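Local coordinates for protein purine nucleoside phosphorylase (Schistosoma mansoni, PDB 5KO5) that probably catalyses the reversible phosphorolysis of purine nucleosides to the free base and ribose 1-phosphate, and binds cytosine in this crystal, at residues A[128-134]-A[239-245]; A[32-37]-A[115-119]; A[192-198]-A[216-222]. All blocks are in the same frame, centred on the assembly; numbering follows the deposited sequence. Where two conformers were deposited one is given.

Contact 1 of 3, residues A[128-134]-A[239-245]. With CYT (6-aminopyrimidin-2(1H)-one), chain B.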
# COMPACT_ATOMS: atom_id res chain seq x y z
N SER A 128 -9.98 -7.14 -26.16
CA SER A 128 -9.63 -5.77 -26.51
C SER A 128 -10.79 -5.10 -27.23
O SER A 128 -11.38 -5.68 -28.15
CB SER A 128 -8.40 -5.79 -27.42
OG SER A 128 -7.98 -4.48 -27.76
N GLY A 129 -11.13 -3.89 -26.80
CA GLY A 129 -12.25 -3.16 -27.37
C GLY A 129 -13.58 -3.36 -26.66
O GLY A 129 -14.55 -2.70 -27.03
N ASP A 130 -13.65 -4.24 -25.66
CA ASP A 130 -14.87 -4.40 -24.90
C ASP A 130 -15.01 -3.27 -23.88
O ASP A 130 -14.04 -2.60 -23.53
CB ASP A 130 -14.87 -5.74 -24.14
CG ASP A 130 -15.10 -6.95 -25.04
OD1 ASP A 130 -15.46 -6.79 -26.23
OD2 ASP A 130 -14.92 -8.09 -24.55
N PHE A 131 -16.24 -3.07 -23.41
CA PHE A 131 -16.53 -2.12 -22.35
C PHE A 131 -16.96 -2.88 -21.11
O PHE A 131 -17.70 -3.87 -21.20
CB PHE A 131 -17.67 -1.18 -22.74
CG PHE A 131 -17.41 -0.38 -23.98
CD1 PHE A 131 -16.47 0.63 -23.99
CD2 PHE A 131 -18.13 -0.63 -25.14
CE1 PHE A 131 -16.23 1.38 -25.14
CE2 PHE A 131 -17.90 0.11 -26.29
CZ PHE A 131 -16.95 1.11 -26.29
N VAL A 132 -16.52 -2.42 -19.94
CA VAL A 132 -16.94 -3.00 -18.67
C VAL A 132 -17.61 -1.92 -17.82
O VAL A 132 -16.98 -0.91 -17.47
CB VAL A 132 -15.77 -3.65 -17.92
CG1 VAL A 132 -16.24 -4.18 -16.58
CG2 VAL A 132 -15.18 -4.77 -18.77
N LEU A 133 -18.89 -2.12 -17.52
CA LEU A 133 -19.57 -1.31 -16.52
C LEU A 133 -19.04 -1.72 -15.16
O LEU A 133 -19.18 -2.88 -14.75
CB LEU A 133 -21.08 -1.53 -16.60
CG LEU A 133 -21.71 -1.36 -17.98
CD1 LEU A 133 -23.20 -1.67 -17.93
CD2 LEU A 133 -21.47 0.04 -18.51
N ILE A 134 -18.42 -0.79 -14.44
CA ILE A 134 -17.81 -1.14 -13.17
C ILE A 134 -18.88 -1.22 -12.09
O ILE A 134 -19.66 -0.28 -11.91
CB ILE A 134 -16.70 -0.14 -12.81
CG1 ILE A 134 -15.60 -0.23 -13.86
CG2 ILE A 134 -16.14 -0.45 -11.41
CD1 ILE A 134 -14.59 0.89 -13.78
N ALA A 239 -19.07 4.40 -13.95
CA ALA A 239 -17.69 4.27 -14.39
C ALA A 239 -17.61 3.14 -15.39
O ALA A 239 -18.11 2.04 -15.12
CB ALA A 239 -16.77 3.97 -13.20
N VAL A 240 -16.99 3.40 -16.54
CA VAL A 240 -16.91 2.44 -17.63
C VAL A 240 -15.45 2.29 -18.04
O VAL A 240 -14.78 3.28 -18.33
CB VAL A 240 -17.76 2.89 -18.83
CG1 VAL A 240 -17.61 1.90 -19.99
CG2 VAL A 240 -19.21 3.04 -18.41
N SER A 241 -14.96 1.05 -18.06
CA SER A 241 -13.62 0.76 -18.55
C SER A 241 -13.68 0.30 -19.99
O SER A 241 -14.52 -0.53 -20.36
CB SER A 241 -12.97 -0.37 -17.75
OG SER A 241 -12.60 0.07 -16.45
N LEU A 242 -12.78 0.84 -20.81
CA LEU A 242 -12.52 0.30 -22.14
C LEU A 242 -11.33 -0.65 -22.02
O LEU A 242 -10.27 -0.25 -21.55
CB LEU A 242 -12.21 1.43 -23.12
CG LEU A 242 -11.72 1.01 -24.51
CD1 LEU A 242 -12.74 0.14 -25.23
CD2 LEU A 242 -11.41 2.25 -25.32
N ILE A 243 -11.52 -1.90 -22.44
CA ILE A 243 -10.49 -2.93 -22.29
C ILE A 243 -9.46 -2.75 -23.40
O ILE A 243 -9.77 -2.92 -24.58
CB ILE A 243 -11.10 -4.33 -22.30
CG1 ILE A 243 -12.16 -4.47 -21.19
CG2 ILE A 243 -10.01 -5.38 -22.21
CD1 ILE A 243 -11.63 -4.14 -19.78
N ALA A 244 -8.23 -2.42 -23.02
CA ALA A 244 -7.17 -2.24 -24.01
C ALA A 244 -6.59 -3.57 -24.48
O ALA A 244 -6.15 -3.69 -25.63
CB ALA A 244 -6.05 -1.37 -23.44
N ASN A 245 -6.60 -4.58 -23.62
CA ASN A 245 -5.94 -5.85 -23.88
C ASN A 245 -6.41 -6.80 -22.79
O ASN A 245 -6.90 -6.36 -21.75
CB ASN A 245 -4.41 -5.69 -23.77
CG ASN A 245 -3.97 -5.39 -22.35
OD1 ASN A 245 -4.28 -4.33 -21.81
ND2 ASN A 245 -3.27 -6.34 -21.73
N3 CYT B . -3.47 -1.63 -17.68
C4 CYT B . -3.70 -1.96 -18.96
N1 CYT B . -4.31 0.55 -18.12
C2 CYT B . -3.76 -0.39 -17.23
O2 CYT B . -3.52 -0.05 -16.06
N4 CYT B . -3.38 -3.20 -19.34
C5 CYT B . -4.27 -1.02 -19.87
C6 CYT B . -4.55 0.21 -19.41
O HOH W 1 -20.47 2.17 -12.84

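Contact 2 of 3, residues A[32-37]-A[115-119]. With CYT (6-aminopyrimidin-2(1H)-one), chain B; EDO (1,2-ethanediol), chain C.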
# COMPACT_ATOMS: atom_id res chain seq x y z
N ILE A 32 -15.35 12.84 -16.35
CA ILE A 32 -13.90 12.66 -16.34
C ILE A 32 -13.62 11.55 -17.34
O ILE A 32 -14.21 10.47 -17.25
CB ILE A 32 -13.38 12.30 -14.94
CG1 ILE A 32 -13.67 13.43 -13.94
CG2 ILE A 32 -11.90 11.96 -14.97
CD1 ILE A 32 -13.36 13.07 -12.48
N CYS A 33 -12.78 11.83 -18.32
CA CYS A 33 -12.63 10.95 -19.47
C CYS A 33 -11.26 10.30 -19.48
O CYS A 33 -10.26 10.92 -19.09
CB CYS A 33 -12.82 11.74 -20.77
SG CYS A 33 -14.42 12.56 -20.88
N GLY A 34 -11.22 9.05 -19.92
CA GLY A 34 -9.95 8.35 -20.04
C GLY A 34 -9.11 8.89 -21.19
O GLY A 34 -9.56 9.66 -22.03
N SER A 35 -7.84 8.48 -21.19
CA SER A 35 -6.91 8.95 -22.21
C SER A 35 -7.37 8.53 -23.59
O SER A 35 -7.72 7.36 -23.81
CB SER A 35 -5.51 8.40 -21.92
OG SER A 35 -5.57 7.00 -21.70
N GLY A 36 -7.38 9.47 -24.52
CA GLY A 36 -7.88 9.22 -25.85
C GLY A 36 -9.39 9.16 -25.96
O GLY A 36 -9.91 8.94 -27.06
N LEU A 37 -10.11 9.35 -24.85
CA LEU A 37 -11.57 9.25 -24.82
C LEU A 37 -12.20 10.59 -24.47
O LEU A 37 -13.30 10.64 -23.92
CB LEU A 37 -12.01 8.19 -23.81
CG LEU A 37 -11.36 6.82 -23.97
CD1 LEU A 37 -11.86 5.89 -22.88
CD2 LEU A 37 -11.66 6.27 -25.35
N ILE A 115 -17.54 8.60 -15.59
CA ILE A 115 -16.10 8.39 -15.69
C ILE A 115 -15.82 7.29 -16.71
O ILE A 115 -16.48 6.25 -16.71
CB ILE A 115 -15.51 7.97 -14.33
CG1 ILE A 115 -15.91 8.95 -13.23
CG2 ILE A 115 -13.99 7.85 -14.42
CD1 ILE A 115 -15.46 8.51 -11.83
N THR A 116 -14.81 7.51 -17.56
CA THR A 116 -14.29 6.44 -18.40
C THR A 116 -12.80 6.27 -18.13
O THR A 116 -12.13 7.19 -17.64
CB THR A 116 -14.52 6.70 -19.90
OG1 THR A 116 -13.86 7.92 -20.30
CG2 THR A 116 -16.01 6.79 -20.22
N ASN A 117 -12.29 5.08 -18.42
CA ASN A 117 -10.87 4.80 -18.27
C ASN A 117 -10.48 3.71 -19.26
O ASN A 117 -11.34 3.05 -19.86
CB ASN A 117 -10.50 4.43 -16.82
CG ASN A 117 -11.15 3.13 -16.35
OD1 ASN A 117 -10.94 2.06 -16.94
ND2 ASN A 117 -11.91 3.21 -15.27
N LEU A 118 -9.17 3.55 -19.45
CA LEU A 118 -8.61 2.43 -20.18
C LEU A 118 -8.06 1.44 -19.16
O LEU A 118 -7.44 1.84 -18.17
CB LEU A 118 -7.48 2.88 -21.12
CG LEU A 118 -7.80 3.26 -22.57
CD1 LEU A 118 -8.35 2.08 -23.35
CD2 LEU A 118 -8.74 4.42 -22.63
N ALA A 119 -8.32 0.15 -19.38
CA ALA A 119 -7.95 -0.83 -18.37
C ALA A 119 -7.48 -2.13 -19.02
O ALA A 119 -7.75 -2.39 -20.19
CB ALA A 119 -9.14 -1.13 -17.44
N3 CYT B . -3.47 -1.63 -17.68
C4 CYT B . -3.70 -1.96 -18.96
N1 CYT B . -4.31 0.55 -18.12
C2 CYT B . -3.76 -0.39 -17.23
O2 CYT B . -3.52 -0.05 -16.06
N4 CYT B . -3.38 -3.20 -19.34
C5 CYT B . -4.27 -1.02 -19.87
C6 CYT B . -4.55 0.21 -19.41
C1 EDO C . -7.01 5.20 -16.77
O1 EDO C . -5.91 5.23 -15.85
C2 EDO C . -7.11 6.50 -17.55
O2 EDO C . -7.62 6.20 -18.84
O HOH W 2 -15.06 9.04 -22.57

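Contact 3 of 3, residues A[192-198]-A[216-222]. With CYT (6-aminopyrimidin-2(1H)-one), chain B.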
# COMPACT_ATOMS: atom_id res chain seq x y z
N GLY A 192 -18.23 -5.72 -14.26
CA GLY A 192 -17.15 -6.36 -13.55
C GLY A 192 -16.57 -5.51 -12.43
O GLY A 192 -16.93 -4.34 -12.24
N VAL A 193 -15.64 -6.14 -11.71
CA VAL A 193 -14.96 -5.55 -10.56
C VAL A 193 -13.63 -4.98 -11.02
O VAL A 193 -12.85 -5.67 -11.70
CB VAL A 193 -14.75 -6.61 -9.47
CG1 VAL A 193 -13.87 -6.05 -8.33
CG2 VAL A 193 -16.08 -7.10 -8.94
N TYR A 194 -13.34 -3.75 -10.62
CA TYR A 194 -12.13 -3.02 -11.03
C TYR A 194 -11.09 -3.07 -9.91
O TYR A 194 -11.34 -2.64 -8.79
CB TYR A 194 -12.51 -1.57 -11.32
CG TYR A 194 -11.41 -0.64 -11.79
CD1 TYR A 194 -10.60 0.02 -10.87
CD2 TYR A 194 -11.25 -0.35 -13.14
CE1 TYR A 194 -9.62 0.91 -11.30
CE2 TYR A 194 -10.27 0.54 -13.58
CZ TYR A 194 -9.47 1.16 -12.65
OH TYR A 194 -8.51 2.04 -13.07
N ALA A 195 -9.90 -3.58 -10.23
CA ALA A 195 -8.79 -3.51 -9.29
C ALA A 195 -8.00 -2.25 -9.56
O ALA A 195 -7.59 -2.00 -10.70
CB ALA A 195 -7.85 -4.71 -9.47
N PHE A 196 -7.74 -1.46 -8.51
CA PHE A 196 -6.94 -0.24 -8.62
C PHE A 196 -5.49 -0.59 -8.30
O PHE A 196 -5.16 -0.93 -7.16
CB PHE A 196 -7.50 0.81 -7.65
CG PHE A 196 -6.75 2.13 -7.63
CD1 PHE A 196 -5.96 2.56 -8.71
CD2 PHE A 196 -6.84 2.94 -6.51
CE1 PHE A 196 -5.29 3.78 -8.64
CE2 PHE A 196 -6.17 4.17 -6.44
CZ PHE A 196 -5.40 4.60 -7.53
N ASN A 197 -4.65 -0.58 -9.35
CA ASN A 197 -3.19 -0.64 -9.25
C ASN A 197 -2.68 0.79 -9.27
O ASN A 197 -2.87 1.51 -10.25
CB ASN A 197 -2.65 -1.38 -10.48
CG ASN A 197 -1.15 -1.22 -10.65
OD1 ASN A 197 -0.42 -1.05 -9.67
ND2 ASN A 197 -0.67 -1.31 -11.90
N GLY A 198 -2.04 1.22 -8.19
CA GLY A 198 -1.53 2.58 -8.15
C GLY A 198 -0.69 2.94 -9.36
O GLY A 198 -0.71 4.08 -9.81
N CYS A 216 -10.97 -10.31 -9.49
CA CYS A 216 -10.94 -9.07 -10.26
C CYS A 216 -11.19 -9.32 -11.74
O CYS A 216 -10.64 -10.25 -12.33
CB CYS A 216 -9.58 -8.38 -10.12
SG CYS A 216 -9.10 -7.99 -8.44
N ASP A 217 -12.00 -8.45 -12.35
CA ASP A 217 -12.28 -8.56 -13.77
C ASP A 217 -11.43 -7.65 -14.64
O ASP A 217 -11.12 -8.03 -15.77
CB ASP A 217 -13.76 -8.26 -14.03
CG ASP A 217 -14.67 -9.23 -13.30
OD1 ASP A 217 -14.60 -10.43 -13.63
OD2 ASP A 217 -15.42 -8.83 -12.39
N VAL A 218 -11.06 -6.46 -14.15
CA VAL A 218 -10.27 -5.49 -14.89
C VAL A 218 -9.30 -4.84 -13.91
O VAL A 218 -9.51 -4.86 -12.69
CB VAL A 218 -11.11 -4.41 -15.62
CG1 VAL A 218 -12.22 -5.04 -16.44
CG2 VAL A 218 -11.70 -3.43 -14.64
N VAL A 219 -8.22 -4.26 -14.44
CA VAL A 219 -7.23 -3.57 -13.61
C VAL A 219 -6.84 -2.26 -14.29
O VAL A 219 -6.68 -2.20 -15.51
CB VAL A 219 -6.01 -4.46 -13.30
CG1 VAL A 219 -5.28 -4.89 -14.57
CG2 VAL A 219 -5.04 -3.75 -12.34
N GLY A 220 -6.70 -1.20 -13.50
CA GLY A 220 -6.23 0.06 -14.05
C GLY A 220 -5.72 0.95 -12.95
O GLY A 220 -5.72 0.58 -11.78
N MET A 221 -5.32 2.16 -13.35
CA MET A 221 -4.54 3.05 -12.49
C MET A 221 -5.29 4.32 -12.10
O MET A 221 -4.67 5.32 -11.71
CB MET A 221 -3.21 3.42 -13.15
CG MET A 221 -2.39 2.25 -13.61
SD MET A 221 -0.93 2.83 -14.50
CE MET A 221 -0.37 1.28 -15.20
N SER A 222 -6.61 4.31 -12.18
CA SER A 222 -7.35 5.55 -11.95
C SER A 222 -8.69 5.20 -11.34
O SER A 222 -8.90 4.09 -10.85
CB SER A 222 -7.52 6.31 -13.27
OG SER A 222 -8.42 5.62 -14.11
N3 CYT B . -3.47 -1.63 -17.68
C4 CYT B . -3.70 -1.96 -18.96
N1 CYT B . -4.31 0.55 -18.12
C2 CYT B . -3.76 -0.39 -17.23
O2 CYT B . -3.52 -0.05 -16.06
N4 CYT B . -3.38 -3.20 -19.34
C5 CYT B . -4.27 -1.02 -19.87
C6 CYT B . -4.55 0.21 -19.41
O HOH W 3 -7.99 2.62 -15.63
O HOH W 4 -2.60 6.12 -9.83

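Contact 1 of 3, residues A[128-134]-A[239-245]
Phe131 and Leu242 meet on one face of an antiparallel strand pair, and their side chains slant across each other. The CE1 corner of the Phe131 ring lies 3.7 Å from CD1 of Leu242. That methyl also leans on the carbonyl of Asp130. Leu133 and Val240 share this face but run side by side in the same direction, with CD2 of Leu133 3.8 Å from CG2 of Val240. Helix 259-283 covers the face, and Trp276 brings its ring against that of Phe131.

The other face carries Val132 and Ser241, and Ile243 packs against Val132. CG2 of Val132 points anti to its carbonyl carbon, which turns it to CD1 of Ile243 at 3.7 Å. Ile134 lays CD1 against OG of Ser241, whose hydroxyl is hydrogen-bonded to Asn117.

The two strands belong to the mixed sheet of the phosphorylase superfamily fold. Val132 and Ser241 form its hydrogen-bonded pair here, flanked by the non-hydrogen-bonded pairs Phe131-Leu242 and Leu133-Val240. The pairing continues into the loop. Asp130 O accepts from Ile243 N at 2.8 Å, with an N-H...O angle of 176°, and Gly129 N donates to Ile243 O. Ser128 OG then reaches Ala244 O at 2.9 Å, standing well above the carbonyl plane.

Asn245 turns from this pairing into the ligand pocket. Its OD1 accepts a hydrogen bond from N4 of cytosine at 2.9 Å. Asp250 and Ser247 both bind its ND2, which would fix the amide's rotation and leave OD1 facing the base.

Contact 2 of 3, residues A[32-37]-A[115-119]
Thr116 meets Gly34 in the loop that leaves strand 29-32, where parallel strand pairing gives way to a glycine-containing turn. The setting is the central mixed sheet of the phosphorylase superfamily fold. Ile32 and Ile115 are the last parallel pair. Thr116 N donates to Ile32 O at 3.0 Å.

From this backbone the Thr116 side chain takes over the contact. Its CB lies near both Gly34 N and CD1 of Leu37. OG1 sits between the backbone N and the carbonyl carbon, chi1 60°, and this turns the hydroxyl to the loop. There OG1 accepts from Gly34 N at 2.9 Å, with an N-H...O angle of 166°. It also touches CA of Cys33. A water hydrogen-bonded to OG1 donates to Leu37 O, so the hydroxyl is linked to both ends of the turn. The side chain also touches Phe277.

Gly34 to Leu37 form a type II turn, closed by Leu37 N on Gly34 O. Gly36 takes its positive phi in the third position. Gly34 packs with its CA 4.1 Å from CA of Asn117, a closeness that its lack of a side chain permits. Beyond the turn, Leu37 and Leu118 lie obliquely to each other under helix 259-283, which supplies Ala266 and Val262.

On the ligand side, a bound 1,2-ethanediol, probably from the crystallisation liquor, bridges the two segments. Its O2 accepts from Leu118 N at 3.1 Å and from Ser35 N at 3.3 Å. The strand then runs to the base, and Ala119 C approaches C5 of cytosine at 3.5 Å. CD2 of Leu118 touches two loop atoms, Ser35 O at 3.3 Å and, at roughly a right angle to it, Leu37 CD1 at 3.5 Å, the latter tighter than usual for two carbons.

Contact 3 of 3, residues A[192-198]-A[216-222]
A beta-alpha-beta unit, strand 189-196, helix 205-213 and strand 218-220, brings these two parallel strands side by side. Tyr194 spans the pair with its side chain. CG is anti to the backbone N, chi1 -179°, and the Tyr194 and Val218 side chains cross at about a right angle. CD2 of Tyr194 lies 3.5 Å from CG2 of Val218. The hydroxyl comes to rest against the backbone of Gly220, whose lack of a side chain leaves room for it. Ser222 N donates to Tyr194 OH at 3.1 Å, and a water binds the same oxygen in the plane of the ring.

At the start of the pair, Asp217 folds back on the neighbouring strand. Its OD2 accepts from Val193 N at 2.8 Å through the anti lone pair, while OD1 is held by Asn123. Val193 O takes two donors, Asp217 N and Val218 N. Regular bonds follow: Ala195 N to Val218 O at 2.8 Å with an N-H...O angle of 177°, then Gly220 N to Ala195 O and Asn197 N to Gly220 O.

Phe196 turns its ring edge to Gly220 O. The extended Met221 chain runs past Asn197, with CB and CG against Asn197 O, to cytosine, where CE is 3.5 Å from the base O2. CA of Gly220 is 3.4 Å from the same O2.

Phe161 of the second subunit packs on Met221. Strand 131-139 pairs with the other edge of strand 189-196. Val224 of helix 224-232 packs on Tyr194 and Phe196, and Ser241 of strand 236-246 touches Tyr194 and Val218.

How the contacts relate
All three contacts are buried and reach one mixed sheet, contact 2 mostly through a loop, and each touches cytosine. Strand 236-246 joins contacts 1 and 2, pairing with 131-139 and 112-121. Contacts 1 and 3 meet where Gly192 N bonds to Leu133 O. Contact 1 is antiparallel and largely apolar on both faces. Contact 3 is parallel and adds a tyrosine hydroxyl and a carboxylate to its backbone bonds. Contact 2 has a single strand bridge and relies on a threonine hydroxyl, a turn and water. It lies nearest the chain centre. Contact 3 alone is touched by other subunits. Asn117 of contact 2 hydrogen-bonds Ser241 of contact 1 and packs on the Tyr194 ring of contact 3.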